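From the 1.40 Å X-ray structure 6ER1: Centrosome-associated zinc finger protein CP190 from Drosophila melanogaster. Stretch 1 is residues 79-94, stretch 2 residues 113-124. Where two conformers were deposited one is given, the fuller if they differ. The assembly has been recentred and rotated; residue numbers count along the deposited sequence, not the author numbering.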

# COMPACT_ATOMS: atom_id res chain seq x y z
N ASN A 79 -0.83 18.08 -20.13
CA ASN A 79 -0.70 19.52 -19.87
C ASN A 79 -1.63 20.05 -18.80
O ASN A 79 -1.25 20.94 -18.04
N GLU A 80 -2.82 19.45 -18.69
CA GLU A 80 -3.80 19.90 -17.69
C GLU A 80 -3.60 19.28 -16.32
O GLU A 80 -4.40 19.57 -15.43
N PHE A 81 -2.55 18.46 -16.14
CA PHE A 81 -2.40 17.68 -14.92
C PHE A 81 -0.95 17.76 -14.47
O PHE A 81 -0.16 16.83 -14.57
N GLN A 82 -0.57 18.98 -14.04
CA GLN A 82 0.80 19.28 -13.63
C GLN A 82 0.92 19.39 -12.13
O GLN A 82 -0.04 19.09 -11.37
N ALA A 83 2.10 19.74 -11.63
CA ALA A 83 2.39 19.59 -10.19
C ALA A 83 1.46 20.40 -9.31
O ALA A 83 1.20 20.03 -8.18
N ASP A 84 0.98 21.57 -9.81
CA ASP A 84 0.07 22.36 -8.99
C ASP A 84 -1.17 21.63 -8.43
O ASP A 84 -1.65 21.93 -7.36
N VAL A 85 -1.69 20.70 -9.23
CA VAL A 85 -2.81 19.86 -8.78
C VAL A 85 -2.34 18.46 -8.36
O VAL A 85 -2.89 17.93 -7.37
N VAL A 86 -1.32 17.94 -9.03
CA VAL A 86 -0.89 16.54 -8.77
C VAL A 86 -0.29 16.41 -7.41
O VAL A 86 -0.57 15.45 -6.64
N VAL A 87 0.58 17.34 -7.02
CA VAL A 87 1.24 17.20 -5.72
C VAL A 87 0.29 17.23 -4.53
O VAL A 87 0.32 16.27 -3.71
N PRO A 88 -0.67 18.17 -4.48
CA PRO A 88 -1.60 18.14 -3.35
C PRO A 88 -2.52 16.87 -3.41
O PRO A 88 -2.84 16.35 -2.32
N ILE A 89 -2.94 16.51 -4.62
CA ILE A 89 -3.84 15.31 -4.73
C ILE A 89 -3.09 14.06 -4.29
O ILE A 89 -3.67 13.24 -3.53
N VAL A 90 -1.87 13.86 -4.73
CA VAL A 90 -1.12 12.68 -4.31
C VAL A 90 -0.89 12.71 -2.81
O VAL A 90 -1.00 11.67 -2.11
N ASN A 91 -0.54 13.87 -2.24
CA ASN A 91 -0.37 13.90 -0.80
C ASN A 91 -1.67 13.53 -0.03
O ASN A 91 -1.62 12.84 1.02
N PHE A 92 -2.80 13.95 -0.57
CA PHE A 92 -4.12 13.55 -0.06
C PHE A 92 -4.27 12.03 -0.14
O PHE A 92 -4.72 11.40 0.86
N MET A 93 -3.88 11.44 -1.26
CA MET A 93 -4.06 9.96 -1.37
C MET A 93 -3.28 9.21 -0.31
O MET A 93 -3.74 8.15 0.20
N TYR A 94 -2.12 9.71 0.11
CA TYR A 94 -1.29 9.09 1.15
C TYR A 94 -1.73 9.37 2.58
O TYR A 94 -1.41 8.60 3.50
N LYS A 113 -13.05 16.18 -10.63
CA LYS A 113 -14.14 15.79 -11.53
C LYS A 113 -13.61 15.15 -12.76
O LYS A 113 -14.17 14.04 -13.21
N GLU A 114 -12.54 15.54 -13.37
CA GLU A 114 -11.96 14.91 -14.53
C GLU A 114 -11.47 13.50 -14.18
O GLU A 114 -11.56 12.61 -15.07
N MET A 115 -10.99 13.30 -12.99
CA MET A 115 -10.43 12.02 -12.53
C MET A 115 -11.56 11.10 -12.05
O MET A 115 -11.29 9.91 -11.85
N ASN A 116 -12.72 11.64 -11.83
CA ASN A 116 -13.84 11.01 -11.09
C ASN A 116 -13.34 10.54 -9.79
O ASN A 116 -13.67 9.38 -9.33
N MET A 117 -12.56 11.25 -9.04
CA MET A 117 -12.03 10.90 -7.77
C MET A 117 -13.04 11.22 -6.71
O MET A 117 -13.00 12.22 -5.98
N THR A 118 -14.00 10.29 -6.53
CA THR A 118 -15.13 10.50 -5.70
C THR A 118 -14.81 10.92 -4.27
O THR A 118 -15.48 11.82 -3.70
N VAL A 119 -13.81 10.27 -3.67
CA VAL A 119 -13.52 10.57 -2.28
C VAL A 119 -13.05 12.05 -2.12
O VAL A 119 -13.35 12.66 -1.12
N LEU A 120 -12.34 12.53 -3.10
CA LEU A 120 -11.85 13.95 -3.05
C LEU A 120 -13.00 14.92 -3.39
O LEU A 120 -13.10 16.00 -2.78
N LEU A 121 -13.83 14.55 -4.36
CA LEU A 121 -15.05 15.35 -4.64
C LEU A 121 -15.89 15.55 -3.39
O LEU A 121 -16.33 16.67 -3.09
N LYS A 122 -16.16 14.46 -2.68
CA LYS A 122 -16.94 14.55 -1.47
C LYS A 122 -16.28 15.47 -0.44
O LYS A 122 -16.95 16.28 0.21
N LEU A 123 -14.97 15.37 -0.30
CA LEU A 123 -14.26 16.24 0.64
C LEU A 123 -14.38 17.74 0.23
O LEU A 123 -14.67 18.59 1.08
N LEU A 124 -14.18 18.01 -1.05
CA LEU A 124 -14.15 19.43 -1.52
C LEU A 124 -15.52 20.02 -1.46
O LEU A 124 -15.67 21.23 -1.31

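What forms the apolar centre of the contact? Phe92, with 99 Å² covered, gives up more surface to the other stretch than any other residue. Its chi1 is t and chi2 is 73°, which carries the ring among four side chains. CD1 of Leu120 lies over one ring face, 4.2 Å from the centroid of Phe92 CG, CD1, CD2, CE1, CE2 and CZ and only 10° off the normal, a CH-pi contact. At the ring edge sit CE of Met117, 3.5 Å from Phe92 CD2, and CG1 of Val119, 4.0 Å from Phe92 CE2. Leu123 CD2 approaches Phe92 CE1 to 3.6 Å.

How does Ile89 fit beside this ring? One helical turn earlier, it also points toward the second stretch, with chi1 m and chi2 t. Ile89 CG1 meets Leu120 CD2 at 3.8 Å, and Ile89 CG2 meets Met117 SD at 3.8 Å. Leu120, chi1 t and chi2 p, thus serves both Phe92 and Ile89.

What do the methionines add? Met117, t at all three chi angles, extends far enough to bring its CE within 3.7 Å of Met93 CG. Met93 starts sideways, but its end comes nearer. Met115, chi1 m, chi2 t and chi3 p, places SD 4.2 Å from Ile89 CD1 and 3.8 Å from Phe81 CE1, an oblique approach to that ring. Met115 thus bridges Phe81 and Ile89.

Does the polar edge hold the stretches together? No hydrogen bond crosses between them. Glu80 (chi1 p) and Glu114 (chi1 t) both have CA-to-CB bonds directed toward the other stretch at the exposed edge, where Glu80 OE2 and Glu114 OE2 come within 2.9 Å. Both are acceptors of like charge, so this proximity is no salt bridge; Glu114 OE2 is hydrogen-bonded elsewhere in the structure. All the other listed contacts between the stretches are apolar.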

# COMPACT_ATOMS: atom_id res chain seq x y z
CB ASN A 79 -0.91 20.30 -21.16
CG ASN A 79 0.18 20.06 -22.16
OD1 ASN A 79 1.30 19.69 -21.80
ND2 ASN A 79 -0.13 20.29 -23.42
CB GLU A 80 -5.26 19.62 -18.13
CG GLU A 80 -5.75 18.15 -18.10
CD GLU A 80 -5.47 17.41 -19.38
OE1 GLU A 80 -4.50 17.80 -20.11
OE2 GLU A 80 -6.19 16.44 -19.64
CB PHE A 81 -2.84 16.23 -15.22
CG PHE A 81 -3.10 15.37 -14.01
CD1 PHE A 81 -4.11 15.67 -13.13
CD2 PHE A 81 -2.38 14.19 -13.82
CE1 PHE A 81 -4.41 14.84 -12.07
CE2 PHE A 81 -2.69 13.35 -12.76
CZ PHE A 81 -3.69 13.68 -11.87
CB GLN A 82 1.27 20.56 -14.36
CG GLN A 82 1.30 20.33 -15.85
CD GLN A 82 2.47 19.42 -16.27
OE1 GLN A 82 3.64 19.69 -15.92
NE2 GLN A 82 2.18 18.40 -17.07
CB ALA A 83 3.85 19.90 -9.89
CB ASP A 84 -0.38 23.68 -9.68
CG ASP A 84 -1.10 23.50 -10.98
OD1 ASP A 84 -1.05 22.38 -11.58
OD2 ASP A 84 -1.76 24.46 -11.41
CB VAL A 85 -3.97 19.78 -9.81
CG1 VAL A 85 -4.56 21.16 -10.04
CG2 VAL A 85 -3.55 19.13 -11.11
CB VAL A 86 0.01 15.97 -9.85
CG1 VAL A 86 0.61 14.63 -9.45
CG2 VAL A 86 -0.72 15.92 -11.19
CB VAL A 87 2.42 18.22 -5.57
CG1 VAL A 87 2.91 18.26 -4.14
CG2 VAL A 87 3.52 17.82 -6.54
CB PRO A 88 -2.42 19.43 -3.47
CG PRO A 88 -1.76 20.21 -4.48
CD PRO A 88 -0.72 19.46 -5.20
CB ILE A 89 -4.40 15.24 -6.13
CG1 ILE A 89 -5.41 16.37 -6.31
CG2 ILE A 89 -5.10 13.89 -6.34
CD1 ILE A 89 -5.94 16.54 -7.69
CB VAL A 90 0.21 12.54 -5.09
CG1 VAL A 90 1.15 11.51 -4.47
CG2 VAL A 90 -0.05 12.16 -6.53
CB ASN A 91 0.17 15.24 -0.33
CG ASN A 91 1.64 15.49 -0.70
OD1 ASN A 91 2.41 14.56 -0.83
ND2 ASN A 91 2.03 16.74 -0.76
CB PHE A 92 -5.25 14.24 -0.81
CG PHE A 92 -6.60 13.70 -0.52
CD1 PHE A 92 -7.25 13.91 0.66
CD2 PHE A 92 -7.15 12.84 -1.42
CE1 PHE A 92 -8.47 13.32 0.93
CE2 PHE A 92 -8.38 12.24 -1.18
CZ PHE A 92 -9.04 12.51 -0.01
CB MET A 93 -3.65 9.47 -2.73
CG MET A 93 -4.51 9.97 -3.83
SD MET A 93 -3.69 9.66 -5.41
CE MET A 93 -4.98 9.69 -6.42
CB TYR A 94 0.17 9.47 1.01
CG TYR A 94 0.91 8.72 -0.08
CD1 TYR A 94 0.89 9.12 -1.39
CD2 TYR A 94 1.59 7.53 0.22
CE1 TYR A 94 1.53 8.41 -2.39
CE2 TYR A 94 2.23 6.82 -0.77
CZ TYR A 94 2.20 7.24 -2.08
OH TYR A 94 2.87 6.57 -3.06
CB LYS A 113 -15.07 16.98 -11.89
CG LYS A 113 -15.92 17.50 -10.76
CD LYS A 113 -16.73 18.71 -11.23
CE LYS A 113 -17.87 19.15 -10.31
NZ LYS A 113 -19.27 18.92 -10.73
CB GLU A 114 -10.76 15.80 -15.03
CG GLU A 114 -9.91 15.18 -16.13
CD GLU A 114 -8.93 16.07 -16.86
OE1 GLU A 114 -9.18 17.29 -16.85
OE2 GLU A 114 -7.96 15.54 -17.51
CB MET A 115 -9.51 12.20 -11.34
CG MET A 115 -8.27 13.04 -11.62
SD MET A 115 -7.34 13.39 -10.10
CE MET A 115 -6.62 11.81 -9.86
CB ASN A 116 -14.59 9.91 -11.86
CG ASN A 116 -15.93 9.71 -11.26
OD1 ASN A 116 -16.66 10.64 -10.93
ND2 ASN A 116 -16.28 8.38 -11.05
CB MET A 117 -10.68 11.59 -7.51
CG MET A 117 -9.98 11.14 -6.27
SD MET A 117 -8.32 11.86 -6.23
CE MET A 117 -7.82 11.48 -4.59
CB THR A 118 -15.98 9.18 -5.68
OG1 THR A 118 -16.26 8.83 -7.04
CG2 THR A 118 -17.27 9.35 -4.92
CB VAL A 119 -12.52 9.58 -1.65
CG1 VAL A 119 -11.17 9.62 -2.29
CG2 VAL A 119 -12.47 9.67 -0.13
CB LEU A 120 -10.66 14.10 -3.99
CG LEU A 120 -10.09 15.53 -4.05
CD1 LEU A 120 -9.72 15.98 -2.65
CD2 LEU A 120 -8.90 15.44 -4.99
CB LEU A 121 -15.91 14.66 -5.72
CG LEU A 121 -15.25 14.69 -7.10
CD1 LEU A 121 -15.84 13.73 -8.12
CD2 LEU A 121 -15.26 16.10 -7.65
CB LYS A 122 -17.16 13.12 -0.92
CG LYS A 122 -18.13 12.34 -1.77
CD LYS A 122 -18.49 11.01 -1.14
CE LYS A 122 -19.40 10.18 -2.03
NZ LYS A 122 -19.37 8.76 -1.61
CB LEU A 123 -12.82 15.80 0.73
CG LEU A 123 -11.94 16.65 1.65
CD1 LEU A 123 -12.47 16.70 3.07
CD2 LEU A 123 -10.51 16.18 1.61
CB LEU A 124 -13.62 19.45 -2.93
CG LEU A 124 -12.11 19.28 -3.05
CD1 LEU A 124 -11.78 19.06 -4.51
CD2 LEU A 124 -11.33 20.44 -2.48